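Local atomic coordinates of DTDP-4-dehydrorhamnose reductase, rfbD ortholog (PDB entry 1VL0), a protein that probably catalyses the NAD(P)H-dependent reduction of dTDP-6-deoxy-L-lyxo-4-hexulose to dTDP-L-rhamnose, a step in the biosynthesis of this sugar nucleotide, and is seen here with bound NADH. Residues 64-69 with 105-110; 154-159 with 209-214; 173-178 with 237-242; 186-191 with 226-231; 200-205 with 275-280. All blocks are in the same frame, centred on the assembly; numbering follows the deposited sequence.

Interactions 1 and 2 lie in the nucleotide-binding Rossmann-type sheet, where strands 107-113 and 155-164 are neighbours, and both are largely buried; main-chain hydrogen bonds dominate interaction 1, while interaction 2 adds three tyrosines and a lysine. The two meet at Glu107, close to Tyr156 and Tyr213. Helix 197-210 enters both interaction 2, by the turn at its end, and interaction 5, where it receives the segment leading into helix 279-290; its Val204 also packs on Ile68 and Val109 of interaction 1. Interactions 3 and 4 sit across the chain's centre, joined through Met174, here selenomethionine. Interaction 3 is a sparse apolar surface contact, whereas interaction 4 is partly buried and rich in aromatic rings.

Interaction 1. Residues 64-69 with 105-110; sequences PNVVIN and GAEIVQ
Strands 66-69 and 107-110 run parallel, their axes 11° apart, as adjacent strands of the Rossmann-type sheet. The 35 intervening residues, mostly helix, make the connection a beta-alpha-beta crossover. Four backbone bonds alternate between the strands: Glu107 N to Asn65 O, Val67 N to Glu107 O, Val109 N to Val67 O at 2.8 Å, and Asn69 N to Val109 O. Gly105 follows the preceding helix in a Schellman motif, and Ala106 CB rests 3.4 Å from Pro64 O.

On one face, Ile68 and Val109 lie side by side, CG2 of Ile68 4.1 Å from CB of Val109, beneath Val204 and Ile208 of helix 197-210. Val66 CG2 meets Glu107 OE1, while the other carboxylate oxygen of Glu107 is bonded to Tyr156. On the other face, Val67 CG1 packs 3.7 Å from Ile108 CG1, and the amides of Asn69 and Gln110 come together near the NADH-binding residues Ile49 and Lys141. Thr18 and Ala71 hold Asn69 OD1, fixing the rotation of its amide. Gln110 bends at chi2 (64°), bringing OE1 to Asn69 ND2, which donates at 2.9 Å in the plane of the Gln110 carbonyl, on a lone pair, with the two amide planes 38° apart.

Interaction 2. Residues 154-159 with 209-214; sequences KYYIVR and DEKNYG
Tyr156 and Tyr213 both hold CG beside the backbone N (chi1 -48° and -64°), which brings their rings together: Tyr213 CD1 lies over one face of the Tyr156 ring, toward its rim, with the planes 33° apart and the centroids separated by 4.7 Å. Lys154 crosses obliquely over the hydroxyl end of Tyr213 and bends at its last torsion, setting NZ 2.7 Å from Tyr213 OH in a hydrogen bond. A water bound by Lys211 NZ also accepts a weak bond from Lys154 NZ. The hydroxyl of Tyr156 reaches Lys211 CA at 3.3 Å and is hydrogen-bonded to Glu107, whose negative charge would probably ease the proximity of the two lysines. Ser103 of the second subunit bonds to Lys154 NZ, and its Lys95 to Asn212 OD1 and Tyr213 O.

Asn212 O approaches the edge of the Tyr156 ring, 3.3 Å from CD2. Next to it the backbone forms a parallel bridge, Gly214 N donating to Tyr155 O and Ile157 N to Gly214 O, the latter at 2.8 Å. Lys211 follows helix 197-210 in a Schellman motif, and the chain turns into strand 214-217. Strand 155-164 thus lies between strands 214-217 and 107-113.

Interaction 3. Residues 173-178 with 237-242; sequences TMINLG and TGIDVK
Ile239 CG2 sits 3.6 Å from Gly178 O, while its CD1 reaches 4.1 Å to CG2 of Ile175, the two isoleucines crossing at about a right angle. Ile239 holds CG2 anti to the backbone N and CG1 beside it (chi1 -69°), which sends one branch to Gly178 and the other to Ile175. Ile175 extends the apolar patch at its other end, where CD1 meets Thr237 CG2 at 4.1 Å. Val241 CB lies 4.1 Å from Gly178 O. Gly178 has no side chain, and the loop comes close to its backbone. No direct hydrogen bond joins the segments, though a water lies 2.6 Å from Gly178 O and 2.7 Å from Asp240 O.

The contact ties helix 170-180 to the connection from helix 226-237 to strand 242-246, the partner of strand 183-187 in a small two-stranded parallel sheet. Gly238, with positive phi, turns the chain out of helix 226-237. Farther out, Phe234 packs on Ile239 and Val241, Leu290 of helix 279-290 touches Ile175, and the hydroxyl of Thr237 bonds back to Ile233 O.

Interaction 4. Residues 186-191 with 226-231; sequences VVHDQV and WYDFAV
His188 and Tyr227 meet as a T-shaped pair: the edge of the tyrosine, led by CD2, points at the imidazole face with the planes 66° and the centroids 4.8 Å apart. Tyr227 has CG anti to its backbone N (chi1 165°), which swings the ring toward the histidine, whose ND1 is bonded to Ser225. Trp226 holds CG beside the backbone N (chi1 -67°) and lies alongside Val187, its CD1 3.5 Å from Val187 CG2. Its ring stands nearly perpendicular to the Gln190 amide; a water links Gln190 OE1 with Trp226 NE1. Val186 presses CG1 against Trp226 CB and CG2 against Ala230 CB, at 3.7 and 4.0 Å.

The start of helix 226-237 is thereby docked on the end of strand 183-187, and Tyr227 N donates to Val187 O at 3.0 Å. Trp226 also stacks on Trp162, and its side chain comes within about 6 Å of the bound NADH. The contact combines apolar and aromatic packing with polar bonds, from water and Thr248, that hold its indole N-H and amide.

Interaction 5. Residues 200-205 with 275-280; sequences LARVVL and ITREWK
Ile275 lies against helix 197-210, its CG1 3.8 Å from Val203 CG2 and its CD1 3.9 Å from Arg202 CB. Having CG1 between the backbone N and the carbonyl carbon (chi1 61°) sends this branch toward the helix, where it and Val203 slide past each other in opposite directions. Thr276 CG2 adds a looser touch to the same valine methyl, at 4.1 Å, while its hydroxyl is taken up by Asp274 and the carbonyl of Thr219.

Beyond this apolar part, Arg202 extends fully from CG to NE and brings NH1 over the centre of one face of the Arg277 guanidinium, 3.8 Å from CZ. The two side chains cross at about a right angle and their guanidinium planes are 46° apart. A water bridges the segments, accepting from Arg202 NH1 at 2.9 Å and donating to Ile275 O at 3.1 Å.

The contact joins helix 197-210, which packs on strand 155-164 through Leu200, to the extended segment that leads to helix 279-290, with Glu278 at its N-cap. Both Glu285 and Asp199 form salt bridges with Arg277 NH2, holding that guanidinium in place. Their negative charges would be expected to offset much of the repulsion between the two arginines, so that the approach of one guanidinium nitrogen over the face of the other can be tolerated beside the hydrophobic contact of Val203 and Ile275.

Interaction 1. Residues 64-69 with 105-110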
# COMPACT_ATOMS: atom_id res chain seq x y z
N PRO A 64 10.03 0.63 24.03
CA PRO A 64 8.60 0.78 24.33
C PRO A 64 7.79 -0.34 23.70
O PRO A 64 8.27 -1.03 22.79
CB PRO A 64 8.24 2.14 23.71
CG PRO A 64 9.27 2.33 22.63
CD PRO A 64 10.55 1.73 23.20
N ASN A 65 6.57 -0.54 24.18
CA ASN A 65 5.64 -1.49 23.57
C ASN A 65 4.72 -0.80 22.55
O ASN A 65 4.17 -1.45 21.66
CB ASN A 65 4.78 -2.12 24.65
CG ASN A 65 5.59 -2.86 25.63
OD1 ASN A 65 5.83 -2.40 26.75
ND2 ASN A 65 6.13 -3.97 25.17
N VAL A 66 4.53 0.50 22.74
CA VAL A 66 3.62 1.32 21.90
C VAL A 66 4.24 2.67 21.84
O VAL A 66 4.80 3.14 22.85
CB VAL A 66 2.23 1.56 22.52
CG1 VAL A 66 1.27 2.19 21.44
CG2 VAL A 66 1.66 0.30 23.10
N VAL A 67 4.19 3.29 20.65
CA VAL A 67 4.46 4.69 20.51
C VAL A 67 3.17 5.31 20.03
O VAL A 67 2.52 4.82 19.10
CB VAL A 67 5.67 5.00 19.54
CG1 VAL A 67 5.49 4.41 18.16
CG2 VAL A 67 5.92 6.54 19.41
N ILE A 68 2.79 6.40 20.69
CA ILE A 68 1.72 7.26 20.25
C ILE A 68 2.30 8.56 19.76
O ILE A 68 2.86 9.33 20.53
CB ILE A 68 0.70 7.52 21.36
CG1 ILE A 68 0.17 6.21 21.91
CG2 ILE A 68 -0.51 8.26 20.85
CD1 ILE A 68 -0.69 6.32 23.16
N ASN A 69 2.11 8.84 18.48
CA ASN A 69 2.71 10.04 17.93
C ASN A 69 1.71 11.19 17.85
O ASN A 69 0.82 11.20 16.97
CB ASN A 69 3.28 9.80 16.55
CG ASN A 69 3.92 11.03 16.01
OD1 ASN A 69 4.48 11.82 16.77
ND2 ASN A 69 3.89 11.19 14.71
N GLY A 105 9.53 -4.50 17.99
CA GLY A 105 8.25 -5.18 18.11
C GLY A 105 7.12 -4.30 18.63
O GLY A 105 6.07 -4.84 19.04
N ALA A 106 7.28 -2.97 18.56
CA ALA A 106 6.30 -2.07 19.10
C ALA A 106 5.19 -1.70 18.10
O ALA A 106 5.38 -1.72 16.89
CB ALA A 106 6.96 -0.81 19.66
N GLU A 107 4.03 -1.37 18.65
CA GLU A 107 2.84 -0.87 17.90
C GLU A 107 3.02 0.61 17.73
O GLU A 107 3.74 1.23 18.49
CB GLU A 107 1.57 -1.08 18.72
CG GLU A 107 1.27 -2.51 19.15
CD GLU A 107 -0.00 -2.59 19.99
OE1 GLU A 107 0.05 -2.19 21.16
OE2 GLU A 107 -1.06 -2.99 19.47
N ILE A 108 2.39 1.18 16.73
CA ILE A 108 2.45 2.60 16.57
C ILE A 108 1.05 3.16 16.35
O ILE A 108 0.29 2.66 15.51
CB ILE A 108 3.42 3.03 15.42
CG1 ILE A 108 3.31 4.55 15.21
CG2 ILE A 108 3.14 2.32 14.09
CD1 ILE A 108 4.39 5.17 14.49
N VAL A 109 0.70 4.20 17.13
CA VAL A 109 -0.48 4.99 16.85
C VAL A 109 0.00 6.28 16.22
O VAL A 109 0.84 6.97 16.73
CB VAL A 109 -1.32 5.36 18.08
CG1 VAL A 109 -2.50 6.20 17.73
CG2 VAL A 109 -1.82 4.11 18.80
N GLN A 110 -0.58 6.58 15.07
CA GLN A 110 -0.29 7.83 14.34
C GLN A 110 -1.59 8.67 14.21
O GLN A 110 -2.59 8.23 13.63
CB GLN A 110 0.19 7.47 12.95
CG GLN A 110 0.21 8.62 11.93
CD GLN A 110 1.18 9.70 12.31
OE1 GLN A 110 2.05 9.53 13.19
NE2 GLN A 110 1.06 10.84 11.64
O HOH W 1 5.98 -5.02 22.49

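Interaction 2. Residues 154-159 with 209-214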
# COMPACT_ATOMS: atom_id res chain seq x y z
N LYS A 154 1.69 -3.52 12.80
CA LYS A 154 0.97 -3.18 14.02
C LYS A 154 0.75 -1.68 14.10
O LYS A 154 1.36 -0.99 14.89
CB LYS A 154 1.66 -3.75 15.28
CG LYS A 154 1.58 -5.27 15.34
CD LYS A 154 2.17 -5.89 16.67
CE LYS A 154 1.66 -7.34 16.86
NZ LYS A 154 0.18 -7.43 17.07
N TYR A 155 -0.15 -1.16 13.25
CA TYR A 155 -0.42 0.25 13.19
C TYR A 155 -1.87 0.59 13.52
O TYR A 155 -2.80 -0.18 13.29
CB TYR A 155 -0.06 0.85 11.79
CG TYR A 155 -1.03 0.46 10.74
CD1 TYR A 155 -0.83 -0.69 10.00
CD2 TYR A 155 -2.15 1.23 10.47
CE1 TYR A 155 -1.75 -1.06 9.02
CE2 TYR A 155 -3.08 0.85 9.51
CZ TYR A 155 -2.88 -0.30 8.80
OH TYR A 155 -3.78 -0.69 7.82
N TYR A 156 -2.04 1.82 14.02
CA TYR A 156 -3.35 2.45 14.19
C TYR A 156 -3.20 3.87 13.63
O TYR A 156 -2.34 4.60 14.02
CB TYR A 156 -3.78 2.55 15.64
CG TYR A 156 -3.66 1.30 16.50
CD1 TYR A 156 -2.46 0.99 17.12
CD2 TYR A 156 -4.75 0.49 16.74
CE1 TYR A 156 -2.36 -0.11 17.96
CE2 TYR A 156 -4.65 -0.61 17.56
CZ TYR A 156 -3.46 -0.88 18.19
OH TYR A 156 -3.35 -2.01 19.00
N ILE A 157 -4.02 4.22 12.66
CA ILE A 157 -4.07 5.61 12.18
C ILE A 157 -5.40 6.14 12.64
O ILE A 157 -6.43 5.54 12.34
CB ILE A 157 -3.90 5.67 10.66
CG1 ILE A 157 -2.43 5.34 10.28
CG2 ILE A 157 -4.26 7.05 10.08
CD1 ILE A 157 -2.29 4.91 8.89
N VAL A 158 -5.36 7.23 13.40
CA VAL A 158 -6.58 7.84 13.95
C VAL A 158 -6.70 9.29 13.45
O VAL A 158 -5.88 10.15 13.84
CB VAL A 158 -6.59 7.79 15.48
CG1 VAL A 158 -7.94 8.35 16.03
CG2 VAL A 158 -6.36 6.32 16.00
N ARG A 159 -7.61 9.51 12.50
CA ARG A 159 -7.83 10.82 11.91
C ARG A 159 -8.77 11.62 12.77
O ARG A 159 -9.85 11.16 13.12
CB ARG A 159 -8.41 10.72 10.49
CG ARG A 159 -7.59 9.91 9.54
CD ARG A 159 -8.04 10.10 8.11
NE ARG A 159 -7.24 9.31 7.16
CZ ARG A 159 -7.70 8.52 6.21
NH1 ARG A 159 -9.00 8.34 6.02
NH2 ARG A 159 -6.81 7.88 5.45
N ASP A 209 -5.96 -1.13 23.46
CA ASP A 209 -6.37 -2.14 24.39
C ASP A 209 -6.94 -3.38 23.69
O ASP A 209 -6.72 -4.48 24.12
CB ASP A 209 -7.46 -1.54 25.26
CG ASP A 209 -7.41 -2.02 26.64
OD1 ASP A 209 -7.81 -3.19 26.89
OD2 ASP A 209 -7.01 -1.26 27.56
N GLU A 210 -7.72 -3.16 22.62
CA GLU A 210 -8.36 -4.22 21.84
C GLU A 210 -7.46 -4.88 20.80
O GLU A 210 -7.84 -5.91 20.22
CB GLU A 210 -9.59 -3.62 21.09
CG GLU A 210 -10.64 -3.08 22.05
CD GLU A 210 -11.71 -2.25 21.40
OE1 GLU A 210 -11.56 -1.82 20.22
OE2 GLU A 210 -12.71 -2.00 22.10
N LYS A 211 -6.32 -4.27 20.53
CA LYS A 211 -5.51 -4.55 19.32
C LYS A 211 -6.32 -4.49 18.02
O LYS A 211 -6.23 -5.36 17.16
CB LYS A 211 -4.75 -5.85 19.50
CG LYS A 211 -3.69 -5.70 20.60
CD LYS A 211 -2.66 -6.78 20.51
CE LYS A 211 -1.80 -6.86 21.77
NZ LYS A 211 -1.03 -5.64 22.05
N ASN A 212 -7.12 -3.42 17.93
CA ASN A 212 -8.07 -3.18 16.83
C ASN A 212 -7.32 -2.29 15.84
O ASN A 212 -7.46 -1.11 15.82
CB ASN A 212 -9.30 -2.51 17.40
CG ASN A 212 -10.49 -2.48 16.42
OD1 ASN A 212 -10.44 -3.05 15.30
ND2 ASN A 212 -11.55 -1.80 16.84
N TYR A 213 -6.45 -2.92 15.06
CA TYR A 213 -5.52 -2.21 14.18
C TYR A 213 -6.24 -1.67 12.98
O TYR A 213 -7.30 -2.19 12.59
CB TYR A 213 -4.41 -3.14 13.71
CG TYR A 213 -3.53 -3.65 14.80
CD1 TYR A 213 -2.63 -2.84 15.41
CD2 TYR A 213 -3.56 -4.97 15.18
CE1 TYR A 213 -1.78 -3.34 16.43
CE2 TYR A 213 -2.69 -5.47 16.22
CZ TYR A 213 -1.83 -4.63 16.82
OH TYR A 213 -0.96 -5.07 17.84
N GLY A 214 -5.66 -0.66 12.37
CA GLY A 214 -6.22 -0.11 11.15
C GLY A 214 -6.33 1.39 11.18
O GLY A 214 -5.72 2.05 12.00
O HOH W 2 1.22 -6.15 19.91

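Interaction 3. Residues 173-178 with 237-242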
# COMPACT_ATOMS: atom_id res chain seq x y z
N THR A 173 -9.52 30.93 21.47
CA THR A 173 -9.52 32.06 20.55
C THR A 173 -10.82 32.85 20.54
O THR A 173 -10.82 34.07 20.69
CB THR A 173 -9.20 31.53 19.16
OG1 THR A 173 -7.86 31.01 19.18
CG2 THR A 173 -9.17 32.65 18.12
N MSE A 174 -11.93 32.14 20.34
CA MSE A 174 -13.24 32.74 20.37
C MSE A 174 -13.53 33.45 21.68
O MSE A 174 -14.08 34.52 21.66
CB MSE A 174 -14.32 31.69 20.16
CG MSE A 174 -14.54 31.32 18.73
SE MSE A 174 -14.92 32.87 17.50
CE MSE A 174 -13.22 32.87 16.65
N ILE A 175 -13.21 32.80 22.80
CA ILE A 175 -13.39 33.38 24.13
C ILE A 175 -12.64 34.67 24.24
O ILE A 175 -13.21 35.66 24.68
CB ILE A 175 -12.99 32.39 25.27
CG1 ILE A 175 -14.07 31.31 25.39
CG2 ILE A 175 -12.88 33.10 26.62
CD1 ILE A 175 -13.72 30.07 26.22
N ASN A 176 -11.38 34.69 23.81
CA ASN A 176 -10.59 35.93 23.91
C ASN A 176 -11.12 37.01 23.00
O ASN A 176 -11.25 38.16 23.39
CB ASN A 176 -9.13 35.61 23.65
CG ASN A 176 -8.53 34.77 24.78
OD1 ASN A 176 -9.04 34.79 25.91
ND2 ASN A 176 -7.47 34.01 24.47
N LEU A 177 -11.41 36.65 21.77
CA LEU A 177 -11.93 37.64 20.85
C LEU A 177 -13.27 38.20 21.32
O LEU A 177 -13.58 39.37 21.14
CB LEU A 177 -12.11 37.04 19.44
CG LEU A 177 -10.82 36.73 18.68
CD1 LEU A 177 -11.16 36.04 17.38
CD2 LEU A 177 -9.99 38.00 18.44
N GLY A 178 -14.08 37.32 21.89
CA GLY A 178 -15.42 37.63 22.29
C GLY A 178 -15.43 38.59 23.46
O GLY A 178 -16.35 39.39 23.56
N THR A 237 -20.64 30.24 27.64
CA THR A 237 -19.80 31.10 28.53
C THR A 237 -20.58 32.30 29.04
O THR A 237 -20.23 32.90 30.06
CB THR A 237 -18.58 31.63 27.78
OG1 THR A 237 -19.03 32.15 26.52
CG2 THR A 237 -17.61 30.51 27.43
N GLY A 238 -21.63 32.66 28.30
CA GLY A 238 -22.48 33.79 28.62
C GLY A 238 -21.99 35.09 28.04
O GLY A 238 -22.56 36.15 28.30
N ILE A 239 -20.93 35.01 27.23
CA ILE A 239 -20.27 36.18 26.68
C ILE A 239 -21.20 36.86 25.66
O ILE A 239 -21.83 36.23 24.81
CB ILE A 239 -18.91 35.79 26.05
CG1 ILE A 239 -17.92 35.37 27.14
CG2 ILE A 239 -18.33 36.95 25.26
CD1 ILE A 239 -16.68 34.64 26.64
N ASP A 240 -21.36 38.15 25.83
CA ASP A 240 -22.28 38.89 25.00
C ASP A 240 -21.51 39.45 23.79
O ASP A 240 -20.75 40.42 23.88
CB ASP A 240 -22.94 40.00 25.83
CG ASP A 240 -24.13 40.64 25.13
OD1 ASP A 240 -24.81 39.97 24.30
OD2 ASP A 240 -24.48 41.80 25.39
N VAL A 241 -21.70 38.77 22.66
CA VAL A 241 -21.05 39.14 21.43
C VAL A 241 -22.02 38.72 20.34
O VAL A 241 -22.68 37.70 20.46
CB VAL A 241 -19.65 38.45 21.29
CG1 VAL A 241 -19.75 36.94 21.45
CG2 VAL A 241 -18.95 38.81 19.99
N LYS A 242 -22.17 39.55 19.32
CA LYS A 242 -22.99 39.20 18.17
C LYS A 242 -22.12 38.50 17.13
O LYS A 242 -21.19 39.11 16.60
CB LYS A 242 -23.61 40.48 17.58
CG LYS A 242 -24.63 40.27 16.46
O HOH W 3 -18.14 41.20 24.14

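Interaction 4. Residues 186-191 with 226-231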
# COMPACT_ATOMS: atom_id res chain seq x y z
N VAL A 186 -17.69 34.81 11.61
CA VAL A 186 -17.17 33.43 11.63
C VAL A 186 -17.73 32.66 10.42
O VAL A 186 -18.91 32.77 10.11
CB VAL A 186 -17.50 32.71 12.96
CG1 VAL A 186 -16.88 31.32 13.01
CG2 VAL A 186 -17.01 33.48 14.15
N VAL A 187 -16.89 31.89 9.74
CA VAL A 187 -17.33 31.17 8.54
C VAL A 187 -18.41 30.17 8.83
O VAL A 187 -18.31 29.37 9.77
CB VAL A 187 -16.18 30.41 7.78
CG1 VAL A 187 -15.28 31.38 7.07
CG2 VAL A 187 -15.37 29.49 8.69
N HIS A 188 -19.47 30.24 8.02
CA HIS A 188 -20.61 29.32 8.09
C HIS A 188 -20.64 28.29 6.91
O HIS A 188 -21.48 27.38 6.86
CB HIS A 188 -21.90 30.14 8.11
CG HIS A 188 -23.09 29.39 8.60
ND1 HIS A 188 -23.01 28.40 9.57
CD2 HIS A 188 -24.40 29.50 8.29
CE1 HIS A 188 -24.22 27.93 9.82
NE2 HIS A 188 -25.08 28.59 9.06
N ASP A 189 -19.72 28.45 5.97
CA ASP A 189 -19.66 27.58 4.80
C ASP A 189 -18.57 26.52 4.90
O ASP A 189 -18.20 25.91 3.92
CB ASP A 189 -19.55 28.41 3.51
CG ASP A 189 -18.27 29.23 3.41
OD1 ASP A 189 -17.41 29.15 4.30
OD2 ASP A 189 -18.04 30.00 2.43
N GLN A 190 -18.05 26.28 6.10
CA GLN A 190 -17.13 25.16 6.32
C GLN A 190 -17.70 24.35 7.49
O GLN A 190 -17.98 24.92 8.53
CB GLN A 190 -15.74 25.65 6.68
CG GLN A 190 -15.03 26.53 5.60
CD GLN A 190 -13.66 27.03 6.10
OE1 GLN A 190 -13.00 26.36 6.92
NE2 GLN A 190 -13.24 28.19 5.62
N VAL A 191 -17.90 23.05 7.29
CA VAL A 191 -18.58 22.23 8.27
C VAL A 191 -17.74 21.01 8.62
O VAL A 191 -16.94 20.52 7.83
CB VAL A 191 -20.04 21.79 7.86
CG1 VAL A 191 -20.89 23.00 7.33
CG2 VAL A 191 -20.01 20.73 6.87
N TRP A 226 -18.20 26.32 11.68
CA TRP A 226 -17.43 27.11 12.66
C TRP A 226 -18.28 28.19 13.32
O TRP A 226 -18.11 28.45 14.53
CB TRP A 226 -16.18 27.76 12.07
CG TRP A 226 -15.13 26.81 11.66
CD1 TRP A 226 -14.82 26.44 10.37
CD2 TRP A 226 -14.19 26.13 12.50
NE1 TRP A 226 -13.77 25.55 10.37
CE2 TRP A 226 -13.37 25.34 11.66
CE3 TRP A 226 -13.98 26.08 13.89
CZ2 TRP A 226 -12.34 24.54 12.16
CZ3 TRP A 226 -12.98 25.28 14.38
CH2 TRP A 226 -12.16 24.51 13.52
N TYR A 227 -19.19 28.79 12.55
CA TYR A 227 -20.16 29.75 13.05
C TYR A 227 -21.01 29.11 14.19
O TYR A 227 -21.11 29.63 15.29
CB TYR A 227 -21.01 30.30 11.89
CG TYR A 227 -22.26 31.02 12.36
CD1 TYR A 227 -22.21 32.33 12.84
CD2 TYR A 227 -23.49 30.36 12.38
CE1 TYR A 227 -23.35 32.97 13.31
CE2 TYR A 227 -24.63 30.97 12.83
CZ TYR A 227 -24.56 32.29 13.30
OH TYR A 227 -25.70 32.89 13.74
N ASP A 228 -21.58 27.94 13.93
CA ASP A 228 -22.38 27.26 14.93
C ASP A 228 -21.54 26.95 16.19
O ASP A 228 -22.02 27.00 17.32
CB ASP A 228 -22.88 25.94 14.39
CG ASP A 228 -23.84 26.07 13.22
OD1 ASP A 228 -24.65 27.02 13.20
OD2 ASP A 228 -23.82 25.22 12.30
N PHE A 229 -20.29 26.60 15.97
CA PHE A 229 -19.34 26.27 17.06
C PHE A 229 -19.18 27.52 17.94
O PHE A 229 -19.35 27.45 19.17
CB PHE A 229 -18.05 25.81 16.40
CG PHE A 229 -17.01 25.22 17.32
CD1 PHE A 229 -17.21 25.02 18.68
CD2 PHE A 229 -15.79 24.84 16.77
CE1 PHE A 229 -16.20 24.46 19.48
CE2 PHE A 229 -14.80 24.28 17.58
CZ PHE A 229 -15.01 24.11 18.94
N ALA A 230 -18.93 28.67 17.30
CA ALA A 230 -18.77 29.95 18.01
C ALA A 230 -20.03 30.33 18.79
O ALA A 230 -19.97 30.70 19.96
CB ALA A 230 -18.40 31.04 17.02
N VAL A 231 -21.19 30.21 18.15
CA VAL A 231 -22.45 30.54 18.78
C VAL A 231 -22.68 29.70 20.03
O VAL A 231 -23.14 30.20 21.06
CB VAL A 231 -23.62 30.37 17.75
CG1 VAL A 231 -25.00 30.47 18.43
CG2 VAL A 231 -23.52 31.45 16.71
O HOH W 4 -12.64 23.69 8.06

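Interaction 5. Residues 200-205 with 275-280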
# COMPACT_ATOMS: atom_id res chain seq x y z
N LEU A 200 -11.03 11.80 21.97
CA LEU A 200 -10.00 11.29 21.10
C LEU A 200 -9.08 10.36 21.87
O LEU A 200 -8.77 9.28 21.42
CB LEU A 200 -9.21 12.44 20.45
CG LEU A 200 -8.04 12.00 19.53
CD1 LEU A 200 -8.46 11.04 18.40
CD2 LEU A 200 -7.39 13.27 18.99
N ALA A 201 -8.69 10.78 23.05
CA ALA A 201 -7.79 9.99 23.88
C ALA A 201 -8.40 8.66 24.35
O ALA A 201 -7.72 7.66 24.45
CB ALA A 201 -7.35 10.82 25.05
N ARG A 202 -9.68 8.68 24.69
CA ARG A 202 -10.39 7.48 25.04
C ARG A 202 -10.39 6.51 23.89
O ARG A 202 -10.24 5.32 24.06
CB ARG A 202 -11.85 7.79 25.43
CG ARG A 202 -12.04 8.35 26.80
CD ARG A 202 -13.47 8.77 27.06
NE ARG A 202 -13.66 9.48 28.35
CZ ARG A 202 -14.81 10.10 28.69
NH1 ARG A 202 -15.87 10.10 27.87
NH2 ARG A 202 -14.90 10.71 29.86
N VAL A 203 -10.62 7.01 22.68
CA VAL A 203 -10.62 6.14 21.52
C VAL A 203 -9.23 5.55 21.25
O VAL A 203 -9.08 4.33 21.06
CB VAL A 203 -11.14 6.89 20.28
CG1 VAL A 203 -10.76 6.14 19.01
CG2 VAL A 203 -12.68 7.01 20.40
N VAL A 204 -8.21 6.40 21.29
CA VAL A 204 -6.84 5.98 21.09
C VAL A 204 -6.54 4.86 22.04
O VAL A 204 -5.99 3.84 21.61
CB VAL A 204 -5.84 7.09 21.26
CG1 VAL A 204 -4.40 6.55 21.42
CG2 VAL A 204 -5.90 7.98 20.05
N LEU A 205 -6.85 5.04 23.31
CA LEU A 205 -6.47 4.01 24.31
C LEU A 205 -7.35 2.76 24.23
O LEU A 205 -6.91 1.66 24.60
CB LEU A 205 -6.52 4.60 25.70
CG LEU A 205 -5.53 5.76 25.95
CD1 LEU A 205 -5.85 6.46 27.29
CD2 LEU A 205 -4.11 5.30 25.92
N ILE A 275 -17.64 5.35 20.77
CA ILE A 275 -17.78 5.88 22.11
C ILE A 275 -17.67 7.38 22.23
O ILE A 275 -17.73 7.88 23.32
CB ILE A 275 -16.77 5.20 23.04
CG1 ILE A 275 -15.31 5.45 22.60
CG2 ILE A 275 -17.05 3.70 23.11
CD1 ILE A 275 -14.32 5.28 23.71
N THR A 276 -17.48 8.12 21.14
CA THR A 276 -17.43 9.57 21.23
C THR A 276 -18.79 10.12 21.61
O THR A 276 -19.81 9.49 21.41
CB THR A 276 -16.96 10.27 19.95
OG1 THR A 276 -17.81 9.93 18.84
CG2 THR A 276 -15.59 9.81 19.56
N ARG A 277 -18.80 11.33 22.14
CA ARG A 277 -20.03 11.95 22.55
C ARG A 277 -20.43 13.00 21.54
O ARG A 277 -19.64 13.42 20.70
CB ARG A 277 -19.87 12.61 23.93
CG ARG A 277 -19.61 11.64 25.03
CD ARG A 277 -19.13 12.27 26.27
NE ARG A 277 -17.85 12.91 26.07
CZ ARG A 277 -17.19 13.58 26.99
NH1 ARG A 277 -17.69 13.72 28.20
NH2 ARG A 277 -16.01 14.09 26.69
N GLU A 278 -21.67 13.40 21.65
CA GLU A 278 -22.21 14.53 20.86
C GLU A 278 -21.35 15.76 21.16
O GLU A 278 -20.98 16.01 22.31
CB GLU A 278 -23.66 14.80 21.28
CG GLU A 278 -24.68 13.76 20.86
CD GLU A 278 -24.92 13.76 19.36
OE1 GLU A 278 -24.72 14.82 18.69
OE2 GLU A 278 -25.30 12.67 18.87
N TRP A 279 -21.10 16.55 20.12
CA TRP A 279 -20.12 17.59 20.22
C TRP A 279 -20.47 18.61 21.29
O TRP A 279 -19.62 19.06 22.02
CB TRP A 279 -19.89 18.22 18.85
CG TRP A 279 -20.95 19.09 18.26
CD1 TRP A 279 -21.94 18.72 17.39
CD2 TRP A 279 -21.07 20.51 18.44
NE1 TRP A 279 -22.67 19.82 17.02
CE2 TRP A 279 -22.18 20.93 17.65
CE3 TRP A 279 -20.38 21.47 19.19
CZ2 TRP A 279 -22.60 22.27 17.60
CZ3 TRP A 279 -20.77 22.76 19.14
CH2 TRP A 279 -21.89 23.17 18.33
N LYS A 280 -21.74 18.91 21.45
CA LYS A 280 -22.14 19.92 22.46
C LYS A 280 -21.90 19.47 23.89
O LYS A 280 -21.59 20.27 24.77
CB LYS A 280 -23.60 20.29 22.26
CG LYS A 280 -23.81 21.20 21.05
CD LYS A 280 -25.24 21.57 20.91
CE LYS A 280 -25.46 22.48 19.71
NZ LYS A 280 -26.91 22.77 19.61
O HOH W 5 -15.94 9.75 25.03